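Local coordinates for protein xyloglucan-specific endo-beta-1,4-glucanase BoGH9A (Bacteroides ovatus, PDB 6DHT) that cleaves the beta-1,4-linked glucan backbone of xyloglucan at internal sites, releasing xyloglucan oligosaccharides, at residues Val44-Val49 with Ile87-Gly92; Asp340-Ala345 with Ile363-Gln368. One frame throughout, in Å; residues are numbered along the deposited sequence. Where two conformers were deposited one is given.

In the fold
From the N terminus the chain first builds the Ig-like domain, where interaction 1 pairs strand 42-47 with strand 84-90, the two inner strands of a four-stranded antiparallel sheet. That pairing closes a loop of 37 residues, 16 of them in strands. The chain then enters the family 9 glycoside hydrolase domain, and interaction 2 closes a shorter loop of 17 residues, 15 of them helical, by bringing the residues just after helix 356-364 back to helix 339-353. The two loops follow in series, neither nesting nor crossing. The centres of interaction 1 and interaction 2 are about 52 Å apart, on opposite sides of the chain's centre. The nearest atoms of interaction 1 and interaction 2 are about 40 Å apart.

Interaction 1 (Val44-Val49 with Ile87-Gly92); sequences VIWDAV and ILKVNG
Val44 to Trp46 pair with Lys89 to Ile87 as antiparallel strands whose axes approach to 4.8 Å, with 149° between their N-to-C directions. Val44 with Lys89 and Trp46 with Ile87 are hydrogen-bonded pairs, and Ile45 with Leu88 between them is a non-hydrogen-bonded pair. Each outer pair exchanges two backbone bonds, for example Ile87 N to Trp46 O at 2.7 Å and Lys89 N to Val44 O at 2.9 Å. Ile45 CA adds a CA-H...O contact of 3.3 Å to Ile87 O.

The side chains fall on two faces. On one, CD1 of Ile45 reaches CG of Leu88 at 3.8 Å; Phe97 of strand 93-99 touches both residues, which are buried. On the other lie Val44, Trp46, Ile87 and Lys89. Here CG1 of Val44 lies over one face of the Trp46 indole, 3.3 Å above its plane and displaced toward the rim, while CG of Lys89 meets the ring obliquely, 4.1 Å from Trp46 CD1. Beyond the strand, Ile87 CG1, anti to the carbonyl carbon (chi1 -53°), is thereby placed 3.8 Å from Ala48 CB. Asp47 OD1 accepts from Val49 N, an Asx turn where the strand ends.

Four near-linear backbone bonds therefore fix the register, while the buried apolar face contrasts with a mixed, partly exposed one, where the methylene chain of Lys89 packs against Trp46 and its ammonium end leads away.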
ATOM      1  N   VAL A  44     -15.469 -22.341  23.443  1.00 20.36           N
ATOM      2  CA  VAL A  44     -14.964 -23.675  23.130  1.00 22.96           C
ATOM      3  C   VAL A  44     -14.574 -23.747  21.652  1.00 24.32           C
ATOM      4  O   VAL A  44     -15.256 -23.195  20.794  1.00 23.93           O
ATOM      5  CB  VAL A  44     -16.021 -24.769  23.443  1.00 25.40           C
ATOM      6  CG1 VAL A  44     -15.474 -26.145  23.171  1.00 24.70           C
ATOM      7  CG2 VAL A  44     -16.465 -24.660  24.887  1.00 26.57           C
ATOM      8  N   ILE A  45     -13.464 -24.424  21.378  1.00 23.36           N
ATOM      9  CA  ILE A  45     -13.085 -24.740  20.013  1.00 24.63           C
ATOM     10  C   ILE A  45     -13.326 -26.226  19.762  1.00 23.79           C
ATOM     11  O   ILE A  45     -12.881 -27.072  20.549  1.00 22.76           O
ATOM     12  CB  ILE A  45     -11.588 -24.426  19.766  1.00 23.60           C
ATOM     13  CG1 ILE A  45     -11.263 -22.972  20.175  1.00 27.17           C
ATOM     14  CG2 ILE A  45     -11.195 -24.736  18.323  1.00 23.33           C
ATOM     15  CD1 ILE A  45     -12.005 -21.909  19.423  1.00 28.27           C
ATOM     16  N   TRP A  46     -14.030 -26.524  18.669  1.00 24.11           N
ATOM     17  CA  TRP A  46     -14.274 -27.897  18.221  1.00 26.90           C
ATOM     18  C   TRP A  46     -13.631 -28.189  16.875  1.00 25.79           C
ATOM     19  O   TRP A  46     -13.608 -27.329  16.003  1.00 25.42           O
ATOM     20  CB  TRP A  46     -15.780 -28.109  18.050  1.00 29.16           C
ATOM     21  CG  TRP A  46     -16.569 -27.891  19.286  1.00 28.91           C
ATOM     22  CD1 TRP A  46     -17.201 -26.750  19.667  1.00 25.08           C
ATOM     23  CD2 TRP A  46     -16.809 -28.851  20.318  1.00 23.99           C
ATOM     24  NE1 TRP A  46     -17.827 -26.941  20.878  1.00 28.19           N
ATOM     25  CE2 TRP A  46     -17.589 -28.221  21.301  1.00 27.28           C
ATOM     26  CE3 TRP A  46     -16.416 -30.174  20.514  1.00 24.49           C
ATOM     27  CZ2 TRP A  46     -18.003 -28.875  22.461  1.00 25.74           C
ATOM     28  CZ3 TRP A  46     -16.830 -30.824  21.664  1.00 32.32           C
ATOM     29  CH2 TRP A  46     -17.611 -30.171  22.621  1.00 31.20           C
ATOM     30  N   ASP A  47     -13.129 -29.400  16.691  1.00 24.07           N
ATOM     31  CA  ASP A  47     -12.677 -29.847  15.381  1.00 24.09           C
ATOM     32  C   ASP A  47     -13.928 -30.011  14.519  1.00 30.13           C
ATOM     33  O   ASP A  47     -14.843 -30.757  14.879  1.00 29.02           O
ATOM     34  CB  ASP A  47     -11.892 -31.160  15.517  1.00 26.44           C
ATOM     35  CG  ASP A  47     -11.330 -31.669  14.193  1.00 26.79           C
ATOM     36  OD1 ASP A  47     -12.062 -31.700  13.188  1.00 29.24           O
ATOM     37  OD2 ASP A  47     -10.137 -32.063  14.157  1.00 40.68           O
ATOM     38  N   ALA A  48     -13.993 -29.309  13.393  1.00 26.30           N
ATOM     39  CA  ALA A  48     -15.228 -29.243  12.619  1.00 28.81           C
ATOM     40  C   ALA A  48     -15.568 -30.578  11.969  1.00 26.79           C
ATOM     41  O   ALA A  48     -16.733 -30.855  11.678  1.00 37.59           O
ATOM     42  CB  ALA A  48     -15.135 -28.146  11.554  1.00 29.92           C
ATOM     43  N   VAL A  49     -14.552 -31.396  11.741  1.00 24.88           N
ATOM     44  CA  VAL A  49     -14.717 -32.675  11.064  1.00 29.65           C
ATOM     45  C   VAL A  49     -15.018 -33.807  12.056  1.00 32.39           C
ATOM     46  O   VAL A  49     -16.012 -34.510  11.905  1.00 32.89           O
ATOM     47  CB  VAL A  49     -13.455 -33.044  10.285  1.00 32.31           C
ATOM     48  CG1 VAL A  49     -13.697 -34.269   9.423  1.00 35.62           C
ATOM     49  CG2 VAL A  49     -13.006 -31.876   9.421  1.00 40.17           C
ATOM     50  N   ILE A  87     -14.481 -25.074  14.757  1.00 23.80           N
ATOM     51  CA  ILE A  87     -15.646 -24.274  15.099  1.00 20.69           C
ATOM     52  C   ILE A  87     -15.432 -23.589  16.435  1.00 21.34           C
ATOM     53  O   ILE A  87     -15.073 -24.241  17.415  1.00 26.49           O
ATOM     54  CB  ILE A  87     -16.907 -25.144  15.232  1.00 23.98           C
ATOM     55  CG1 ILE A  87     -17.119 -26.003  13.983  1.00 23.74           C
ATOM     56  CG2 ILE A  87     -18.136 -24.266  15.511  1.00 29.26           C
ATOM     57  CD1 ILE A  87     -18.124 -27.139  14.218  1.00 29.47           C
ATOM     58  N   LEU A  88     -15.647 -22.281  16.464  1.00 21.43           N
ATOM     59  CA  LEU A  88     -15.590 -21.506  17.692  1.00 24.22           C
ATOM     60  C   LEU A  88     -17.023 -21.297  18.167  1.00 25.19           C
ATOM     61  O   LEU A  88     -17.806 -20.665  17.476  1.00 25.64           O
ATOM     62  CB  LEU A  88     -14.927 -20.143  17.440  1.00 24.30           C
ATOM     63  CG  LEU A  88     -14.569 -19.267  18.656  1.00 28.54           C
ATOM     64  CD1 LEU A  88     -13.649 -18.134  18.215  1.00 29.89           C
ATOM     65  CD2 LEU A  88     -15.729 -18.658  19.314  1.00 34.51           C
ATOM     66  N   LYS A  89     -17.354 -21.816  19.344  1.00 23.12           N
ATOM     67  CA  LYS A  89     -18.679 -21.595  19.933  1.00 25.08           C
ATOM     68  C   LYS A  89     -18.562 -20.691  21.158  1.00 20.68           C
ATOM     69  O   LYS A  89     -17.742 -20.948  22.043  1.00 25.15           O
ATOM     70  CB  LYS A  89     -19.345 -22.923  20.318  1.00 29.92           C
ATOM     71  CG  LYS A  89     -19.937 -23.715  19.155  1.00 34.25           C
ATOM     72  CD  LYS A  89     -21.074 -24.626  19.649  1.00 46.14           C
ATOM     73  CE  LYS A  89     -21.561 -25.598  18.579  1.00 50.48           C
ATOM     74  NZ  LYS A  89     -21.765 -24.950  17.245  1.00 57.61           N
ATOM     75  N   VAL A  90     -19.369 -19.633  21.180  1.00 24.68           N
ATOM     76  CA  VAL A  90     -19.450 -18.697  22.300  1.00 28.80           C
ATOM     77  C   VAL A  90     -20.910 -18.407  22.547  1.00 32.96           C
ATOM     78  O   VAL A  90     -21.574 -17.827  21.687  1.00 34.08           O
ATOM     79  CB  VAL A  90     -18.827 -17.310  22.011  1.00 36.05           C
ATOM     80  CG1 VAL A  90     -18.636 -16.542  23.316  1.00 36.57           C
ATOM     81  CG2 VAL A  90     -17.551 -17.442  21.304  1.00 40.22           C
ATOM     82  N   ASN A  91     -21.401 -18.791  23.723  1.00 37.05           N
ATOM     83  CA  ASN A  91     -22.796 -18.559  24.082  1.00 38.31           C
ATOM     84  C   ASN A  91     -23.694 -19.185  23.020  1.00 32.79           C
ATOM     85  O   ASN A  91     -23.588 -20.380  22.748  1.00 43.05           O
ATOM     86  CB  ASN A  91     -23.057 -17.061  24.244  1.00 39.59           C
ATOM     87  CG  ASN A  91     -22.335 -16.466  25.456  1.00 49.45           C
ATOM     88  OD1 ASN A  91     -21.369 -17.048  25.971  1.00 44.43           O
ATOM     89  ND2 ASN A  91     -22.804 -15.306  25.921  1.00 44.45           N
ATOM     90  N   GLY A  92     -24.553 -18.394  22.393  1.00 32.08           N
ATOM     91  CA  GLY A  92     -25.398 -18.934  21.347  1.00 40.21           C
ATOM     92  C   GLY A  92     -24.710 -19.049  20.000  1.00 44.05           C
ATOM     93  O   GLY A  92     -25.153 -19.799  19.130  1.00 40.57           O
TER

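Interaction 2 (Asp340-Ala345 with Ile363-Gln368); sequences DEFFWA and IKKAPQ. With CA (calcium ion), chain C; EDO (1,2-ethanediol), chain M.
The Phe343 ring carries Pro367 CD over the centre of one face, a CH-pi contact 3.6 Å from the ring centroid and 10° off the normal, the two side chains crossing at about a right angle. Ala366 CA and Lys365 O approach the same ring obliquely, the former 3.8 Å from Phe343 CD1. The Phe342 ring has Lys365 NZ over one face, a cation-pi contact 4.3 Å from the centroid and 27° off the normal. Lys365 lies beside Phe342 and points the same way, its twice-bent chain bringing NZ over the ring.

Phe343 CG stands anti to the backbone N (chi1 175°), and the ring extends to meet the chain leaving helix 356-364. An alanine at Phe343 would probably leave Pro367 CD without the ring face it rests on and open a gap beside Ala366.

The first turn of helix 339-353 also gives two ligands of a calcium site: Asp340 and Glu341 each chelate the ion through both carboxylate oxygens, with Asp340 OD1 at 2.4 Å from the calcium. A water, Asp335, His337 and Gly376 complete it, and Thr378 N donates to Asp340 OD2.

No hydrogen bond joins the two segments, so CH-pi, cation-pi and van der Waals contacts carry it. Leu269 of helix 265-281 meets helix 339-353 at Phe342. Phe400 of helix 395-416 touches Phe343, Ile363 and Ala366, and Phe379 and Ile383 of helix 379-386 touch Pro367, placing the turn after helix 356-364 among helices 339-353, 379-386 and 395-416.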
ATOM      1  N   ASP A 340      11.962  15.120   2.939  1.00 20.21           N
ATOM      2  CA  ASP A 340      11.890  13.653   2.985  1.00 17.85           C
ATOM      3  C   ASP A 340      12.072  13.016   1.613  1.00 18.16           C
ATOM      4  O   ASP A 340      12.691  11.953   1.487  1.00 17.41           O
ATOM      5  CB  ASP A 340      10.588  13.174   3.635  1.00 17.63           C
ATOM      6  CG  ASP A 340       9.345  13.843   3.058  1.00 21.17           C
ATOM      7  OD1 ASP A 340       9.135  15.054   3.303  1.00 21.57           O
ATOM      8  OD2 ASP A 340       8.542  13.159   2.382  1.00 20.13           O
ATOM      9  N   GLU A 341      11.572  13.673   0.568  1.00 17.91           N
ATOM     10  CA  GLU A 341      11.759  13.197  -0.792  1.00 17.58           C
ATOM     11  C   GLU A 341      13.239  13.382  -1.199  1.00 17.89           C
ATOM     12  O   GLU A 341      13.810  12.536  -1.877  1.00 17.42           O
ATOM     13  CB  GLU A 341      10.802  13.916  -1.763  1.00 18.55           C
ATOM     14  CG  GLU A 341       9.310  13.513  -1.633  1.00 17.03           C
ATOM     15  CD  GLU A 341       8.568  14.208  -0.506  1.00 19.13           C
ATOM     16  OE1 GLU A 341       9.150  15.081   0.176  1.00 20.28           O
ATOM     17  OE2 GLU A 341       7.377  13.879  -0.280  1.00 19.04           O
ATOM     18  N   PHE A 342      13.851  14.498  -0.800  1.00 19.00           N
ATOM     19  CA  PHE A 342      15.284  14.669  -1.025  1.00 18.06           C
ATOM     20  C   PHE A 342      16.064  13.551  -0.309  1.00 15.89           C
ATOM     21  O   PHE A 342      16.966  12.945  -0.885  1.00 17.54           O
ATOM     22  CB  PHE A 342      15.755  16.058  -0.550  1.00 20.08           C
ATOM     23  CG  PHE A 342      15.653  17.143  -1.604  1.00 19.78           C
ATOM     24  CD1 PHE A 342      16.472  17.115  -2.711  1.00 22.63           C
ATOM     25  CD2 PHE A 342      14.743  18.164  -1.471  1.00 21.32           C
ATOM     26  CE1 PHE A 342      16.400  18.098  -3.675  1.00 23.94           C
ATOM     27  CE2 PHE A 342      14.666  19.167  -2.438  1.00 21.03           C
ATOM     28  CZ  PHE A 342      15.500  19.115  -3.542  1.00 22.22           C
ATOM     29  N   PHE A 343      15.658  13.233   0.921  1.00 17.44           N
ATOM     30  CA  PHE A 343      16.352  12.184   1.678  1.00 18.97           C
ATOM     31  C   PHE A 343      16.240  10.838   0.996  1.00 15.49           C
ATOM     32  O   PHE A 343      17.226  10.115   0.825  1.00 15.93           O
ATOM     33  CB  PHE A 343      15.810  12.083   3.093  1.00 19.22           C
ATOM     34  CG  PHE A 343      16.393  10.954   3.881  1.00 17.55           C
ATOM     35  CD1 PHE A 343      17.697  11.031   4.316  1.00 19.84           C
ATOM     36  CD2 PHE A 343      15.646   9.829   4.209  1.00 18.01           C
ATOM     37  CE1 PHE A 343      18.256  10.019   5.048  1.00 17.38           C
ATOM     38  CE2 PHE A 343      16.205   8.813   4.942  1.00 17.08           C
ATOM     39  CZ  PHE A 343      17.514   8.904   5.368  1.00 16.93           C
ATOM     40  N   TRP A 344      15.022  10.487   0.601  1.00 15.88           N
ATOM     41  CA  TRP A 344      14.804   9.195  -0.048  1.00 15.37           C
ATOM     42  C   TRP A 344      15.555   9.122  -1.388  1.00 13.98           C
ATOM     43  O   TRP A 344      16.306   8.169  -1.646  1.00 14.58           O
ATOM     44  CB  TRP A 344      13.290   8.897  -0.191  1.00 14.40           C
ATOM     45  CG  TRP A 344      13.017   7.624  -0.913  1.00 12.58           C
ATOM     46  CD1 TRP A 344      13.746   6.479  -0.864  1.00 16.64           C
ATOM     47  CD2 TRP A 344      11.959   7.383  -1.854  1.00 13.17           C
ATOM     48  NE1 TRP A 344      13.220   5.529  -1.714  1.00 13.77           N
ATOM     49  CE2 TRP A 344      12.104   6.052  -2.312  1.00 13.41           C
ATOM     50  CE3 TRP A 344      10.886   8.147  -2.324  1.00 15.20           C
ATOM     51  CZ2 TRP A 344      11.247   5.486  -3.253  1.00 12.89           C
ATOM     52  CZ3 TRP A 344      10.022   7.571  -3.259  1.00 15.56           C
ATOM     53  CH2 TRP A 344      10.213   6.251  -3.703  1.00 15.06           C
ATOM     54  N   ALA A 345      15.404  10.147  -2.223  1.00 16.03           N
ATOM     55  CA  ALA A 345      16.110  10.165  -3.492  1.00 16.28           C
ATOM     56  C   ALA A 345      17.637  10.135  -3.373  1.00 13.19           C
ATOM     57  O   ALA A 345      18.285   9.383  -4.065  1.00 15.32           O
ATOM     58  CB  ALA A 345      15.691  11.383  -4.327  1.00 17.19           C
ATOM     59  N   ILE A 363      22.541  12.734   4.285  1.00 23.19           N
ATOM     60  CA  ILE A 363      22.883  13.045   5.665  1.00 20.29           C
ATOM     61  C   ILE A 363      22.334  14.411   6.078  1.00 26.62           C
ATOM     62  O   ILE A 363      21.810  14.553   7.190  1.00 24.57           O
ATOM     63  CB  ILE A 363      24.423  13.013   5.874  1.00 23.81           C
ATOM     64  CG1 ILE A 363      24.979  11.630   5.562  1.00 32.38           C
ATOM     65  CG2 ILE A 363      24.796  13.424   7.283  1.00 29.54           C
ATOM     66  CD1 ILE A 363      24.447  10.513   6.413  1.00 29.57           C
ATOM     67  N   LYS A 364      22.453  15.404   5.192  1.00 23.67           N
ATOM     68  CA  LYS A 364      21.941  16.748   5.458  1.00 27.26           C
ATOM     69  C   LYS A 364      20.442  16.726   5.729  1.00 31.45           C
ATOM     70  O   LYS A 364      19.953  17.459   6.581  1.00 27.00           O
ATOM     71  CB  LYS A 364      22.222  17.691   4.286  1.00 32.08           C
ATOM     72  CG  LYS A 364      23.656  18.201   4.189  1.00 45.22           C
ATOM     73  CD  LYS A 364      23.764  19.370   3.208  1.00 46.20           C
ATOM     74  CE  LYS A 364      25.193  19.884   3.114  1.00 57.03           C
ATOM     75  NZ  LYS A 364      25.291  21.183   2.390  1.00 69.17           N
ATOM     76  N   LYS A 365      19.722  15.875   5.004  1.00 22.78           N
ATOM     77  CA  LYS A 365      18.259  15.849   5.082  1.00 22.69           C
ATOM     78  C   LYS A 365      17.739  14.727   5.977  1.00 24.88           C
ATOM     79  O   LYS A 365      16.565  14.373   5.900  1.00 23.85           O
ATOM     80  CB  LYS A 365      17.678  15.689   3.680  1.00 23.29           C
ATOM     81  CG  LYS A 365      18.039  16.819   2.733  1.00 26.10           C
ATOM     82  CD  LYS A 365      17.217  18.064   3.043  1.00 27.76           C
ATOM     83  CE  LYS A 365      17.755  19.306   2.357  1.00 36.47           C
ATOM     84  NZ  LYS A 365      17.928  19.092   0.911  1.00 44.58           N
ATOM     85  N   ALA A 366      18.584  14.158   6.828  1.00 22.50           N
ATOM     86  CA  ALA A 366      18.176  12.981   7.588  1.00 22.69           C
ATOM     87  C   ALA A 366      17.032  13.272   8.551  1.00 21.25           C
ATOM     88  O   ALA A 366      17.005  14.310   9.214  1.00 25.07           O
ATOM     89  CB  ALA A 366      19.348  12.394   8.351  1.00 24.31           C
ATOM     90  N   PRO A 367      16.088  12.330   8.656  1.00 22.80           N
ATOM     91  CA  PRO A 367      15.044  12.475   9.672  1.00 25.39           C
ATOM     92  C   PRO A 367      15.589  12.330  11.086  1.00 29.10           C
ATOM     93  O   PRO A 367      16.551  11.599  11.300  1.00 29.39           O
ATOM     94  CB  PRO A 367      14.094  11.316   9.371  1.00 21.25           C
ATOM     95  CG  PRO A 367      14.969  10.289   8.759  1.00 21.64           C
ATOM     96  CD  PRO A 367      16.034  11.023   7.982  1.00 22.53           C
ATOM     97  N   GLN A 368      14.975  13.033  12.028  1.00 26.14           N
ATOM     98  CA  GLN A 368      15.393  12.974  13.423  0.58 33.37           C
ATOM     99  C   GLN A 368      14.625  11.874  14.164  1.00 30.62           C
ATOM    100  O   GLN A 368      15.093  11.347  15.175  1.00 32.34           O
ATOM    101  CB  GLN A 368      15.200  14.338  14.107  0.58 34.56           C
ATOM    102  CG  GLN A 368      16.062  15.473  13.523  0.58 34.37           C
ATOM    103  CD  GLN A 368      17.551  15.148  13.476  0.58 37.72           C
ATOM    104  OE1 GLN A 368      18.130  14.636  14.445  0.58 37.29           O
ATOM    105  NE2 GLN A 368      18.181  15.443  12.341  0.58 40.29           N
TER
HETATM  106 CA    CA C 602       7.238  15.291   1.781  1.00 19.51          CA
HETATM  107  C1  EDO M 612      19.878  10.192  12.566  1.00 37.12           C
HETATM  108  O1  EDO M 612      19.400  11.405  11.972  1.00 40.41           O
HETATM  109  C2  EDO M 612      19.017   9.840  13.774  1.00 40.37           C
HETATM  110  O2  EDO M 612      17.630   9.903  13.407  1.00 49.82           O
HETATM  111  O   HOH W   1       5.979  16.293   3.648  1.00 26.14           O